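Local coordinates for protein hydrogenase maturation protease (Wolinella succinogenes, PDB 3PU6) that probably acts as an endopeptidase in the maturation of a hydrogenase, at residues 5-9 against 34-40. Numbering follows the deposited sequence.
Sequences KVLLC and EWSVFFG
Segments 5-9 and 34-40 hold the two parallel strands of a beta-alpha-beta unit whose connection runs through helix 20-31. Strand 35-41 is outermost in the sheet of this chain, and strand 5-10 also pairs with strand 58-66 on its other side. Leu7 is gripped at both ends: its N donates to Ser36 O at 3.1 Å, and its O accepts Phe38 N at 2.9 Å. Cys9 repeats the pattern, with its N on Phe38 O and its O taking Gly40 N.

Lys5, Leu7, Cys9, Trp35, Val37 and Phe39 share one face of the sheet. There Lys5 CB sits over the six-membered ring of Trp35, 3.7 Å from its centroid, in a CH-pi contact. Trp35 CG lies anti to its carbonyl carbon (chi1 -75°), which helps bring the indole back toward segment 5-9, where it crosses the Lys5 chain at about a right angle. Its edge meets Leu7 N in plane. The Lys5 chain bends beyond CG, and NZ forms a salt bridge with Glu34 OE1 at 3.0 Å. Cys9 SG packs on Val37 CG1 at 3.8 Å, and helix 20-31 covers this face through Val28 and Ile22. With an alanine in place of Trp35, the aliphatic part of Lys5 would probably lose its flat support, and a gap would open beside Leu7 CB.

On the other face Val6 CG1 lies over the Phe38 ring, 4.1 Å from CD2, and Leu51 of helix 48-54 touches both residues. The backbone bonds thus set the parallel register, apolar side chains pack on both faces, and the ion pair joins Lys5 to the exposed Glu34 just before the strand.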
loop_
_atom_site.group_PDB
_atom_site.type_symbol
_atom_site.label_atom_id
_atom_site.label_comp_id
_atom_site.label_asym_id
_atom_site.label_seq_id
_atom_site.Cartn_x
_atom_site.Cartn_y
_atom_site.Cartn_z
ATOM N N LYS A 5 -7.454 10.864 -3.671
ATOM C CA LYS A 5 -6.652 9.969 -2.850
ATOM C C LYS A 5 -6.685 8.515 -3.331
ATOM O O LYS A 5 -7.736 7.876 -3.326
ATOM C CB LYS A 5 -7.154 10.033 -1.425
ATOM C CG LYS A 5 -7.223 11.441 -0.872
ATOM C CD LYS A 5 -8.003 11.456 0.435
ATOM C CE LYS A 5 -9.063 12.503 0.373
ATOM N NZ LYS A 5 -10.316 11.942 0.920
ATOM N N VAL A 6 -5.524 8.000 -3.737
ATOM C CA VAL A 6 -5.393 6.625 -4.239
ATOM C C VAL A 6 -4.585 5.732 -3.308
ATOM O O VAL A 6 -3.566 6.147 -2.763
ATOM C CB VAL A 6 -4.692 6.570 -5.627
ATOM C CG1 VAL A 6 -4.366 5.132 -6.004
ATOM C CG2 VAL A 6 -5.540 7.214 -6.690
ATOM N N LEU A 7 -5.045 4.501 -3.142
ATOM C CA LEU A 7 -4.295 3.481 -2.425
ATOM C C LEU A 7 -3.951 2.339 -3.375
ATOM O O LEU A 7 -4.844 1.603 -3.799
ATOM C CB LEU A 7 -5.111 2.943 -1.243
ATOM C CG LEU A 7 -4.530 1.725 -0.514
ATOM C CD1 LEU A 7 -3.055 1.955 -0.146
ATOM C CD2 LEU A 7 -5.371 1.369 0.723
ATOM N N LEU A 8 -2.663 2.203 -3.703
ATOM C CA LEU A 8 -2.182 1.119 -4.565
ATOM C C LEU A 8 -1.718 -0.091 -3.759
ATOM O O LEU A 8 -0.685 -0.044 -3.112
ATOM C CB LEU A 8 -1.051 1.594 -5.496
ATOM C CG LEU A 8 -0.381 0.546 -6.419
ATOM C CD1 LEU A 8 -1.363 -0.131 -7.365
ATOM C CD2 LEU A 8 0.794 1.126 -7.217
ATOM N N CYS A 9 -2.473 -1.181 -3.813
ATOM C CA CYS A 9 -2.131 -2.358 -3.027
ATOM C C CYS A 9 -1.317 -3.351 -3.829
ATOM O O CYS A 9 -1.743 -3.798 -4.895
ATOM C CB CYS A 9 -3.368 -3.047 -2.487
ATOM S SG CYS A 9 -4.458 -1.923 -1.703
ATOM N N GLU A 34 -14.246 7.686 -0.318
ATOM C CA GLU A 34 -13.546 8.810 -0.941
ATOM C C GLU A 34 -12.163 8.420 -1.474
ATOM O O GLU A 34 -11.542 9.159 -2.254
ATOM C CB GLU A 34 -13.416 9.961 0.043
ATOM C CG GLU A 34 -14.701 10.714 0.258
ATOM C CD GLU A 34 -14.482 11.998 1.027
ATOM O OE1 GLU A 34 -13.301 12.360 1.246
ATOM O OE2 GLU A 34 -15.487 12.641 1.415
ATOM N N TRP A 35 -11.684 7.259 -1.030
ATOM C CA TRP A 35 -10.453 6.671 -1.539
ATOM C C TRP A 35 -10.783 5.740 -2.696
ATOM O O TRP A 35 -11.667 4.879 -2.580
ATOM C CB TRP A 35 -9.747 5.871 -0.436
ATOM C CG TRP A 35 -9.076 6.723 0.564
ATOM C CD1 TRP A 35 -9.669 7.438 1.568
ATOM C CD2 TRP A 35 -7.674 6.972 0.663
ATOM N NE1 TRP A 35 -8.716 8.123 2.285
ATOM C CE2 TRP A 35 -7.484 7.853 1.753
ATOM C CE3 TRP A 35 -6.564 6.545 -0.060
ATOM C CZ2 TRP A 35 -6.228 8.304 2.134
ATOM C CZ3 TRP A 35 -5.322 6.997 0.316
ATOM C CH2 TRP A 35 -5.162 7.872 1.400
ATOM N N SER A 36 -10.090 5.905 -3.812
ATOM C CA SER A 36 -10.159 4.881 -4.837
ATOM C C SER A 36 -8.960 3.943 -4.677
ATOM O O SER A 36 -7.817 4.384 -4.613
ATOM C CB SER A 36 -10.251 5.487 -6.234
ATOM O OG SER A 36 -9.051 6.111 -6.600
ATOM N N VAL A 37 -9.252 2.650 -4.572
ATOM C CA VAL A 37 -8.260 1.618 -4.323
ATOM C C VAL A 37 -7.898 0.880 -5.606
ATOM O O VAL A 37 -8.767 0.378 -6.312
ATOM C CB VAL A 37 -8.768 0.591 -3.289
ATOM C CG1 VAL A 37 -7.672 -0.388 -2.921
ATOM C CG2 VAL A 37 -9.254 1.288 -2.052
ATOM N N PHE A 38 -6.605 0.820 -5.900
ATOM C CA PHE A 38 -6.112 0.092 -7.058
ATOM C C PHE A 38 -5.329 -1.137 -6.637
ATOM O O PHE A 38 -4.282 -1.022 -6.020
ATOM C CB PHE A 38 -5.217 0.991 -7.896
ATOM C CG PHE A 38 -5.947 2.091 -8.573
ATOM C CD1 PHE A 38 -7.324 2.201 -8.441
ATOM C CD2 PHE A 38 -5.278 2.994 -9.374
ATOM C CE1 PHE A 38 -8.017 3.201 -9.082
ATOM C CE2 PHE A 38 -5.970 4.005 -10.021
ATOM C CZ PHE A 38 -7.343 4.104 -9.876
ATOM N N PHE A 39 -5.837 -2.313 -6.972
ATOM C CA PHE A 39 -5.117 -3.553 -6.706
ATOM C C PHE A 39 -4.114 -3.866 -7.789
ATOM O O PHE A 39 -4.472 -4.200 -8.902
ATOM C CB PHE A 39 -6.091 -4.707 -6.537
ATOM C CG PHE A 39 -7.045 -4.504 -5.412
ATOM C CD1 PHE A 39 -8.208 -3.773 -5.602
ATOM C CD2 PHE A 39 -6.768 -5.015 -4.149
ATOM C CE1 PHE A 39 -9.096 -3.574 -4.561
ATOM C CE2 PHE A 39 -7.649 -4.811 -3.097
ATOM C CZ PHE A 39 -8.814 -4.089 -3.303
ATOM N N GLY A 40 -2.844 -3.754 -7.458
ATOM C CA GLY A 40 -1.823 -3.995 -8.442
ATOM C C GLY A 40 -1.371 -5.427 -8.324
ATOM O O GLY A 40 -0.667 -5.934 -9.189
#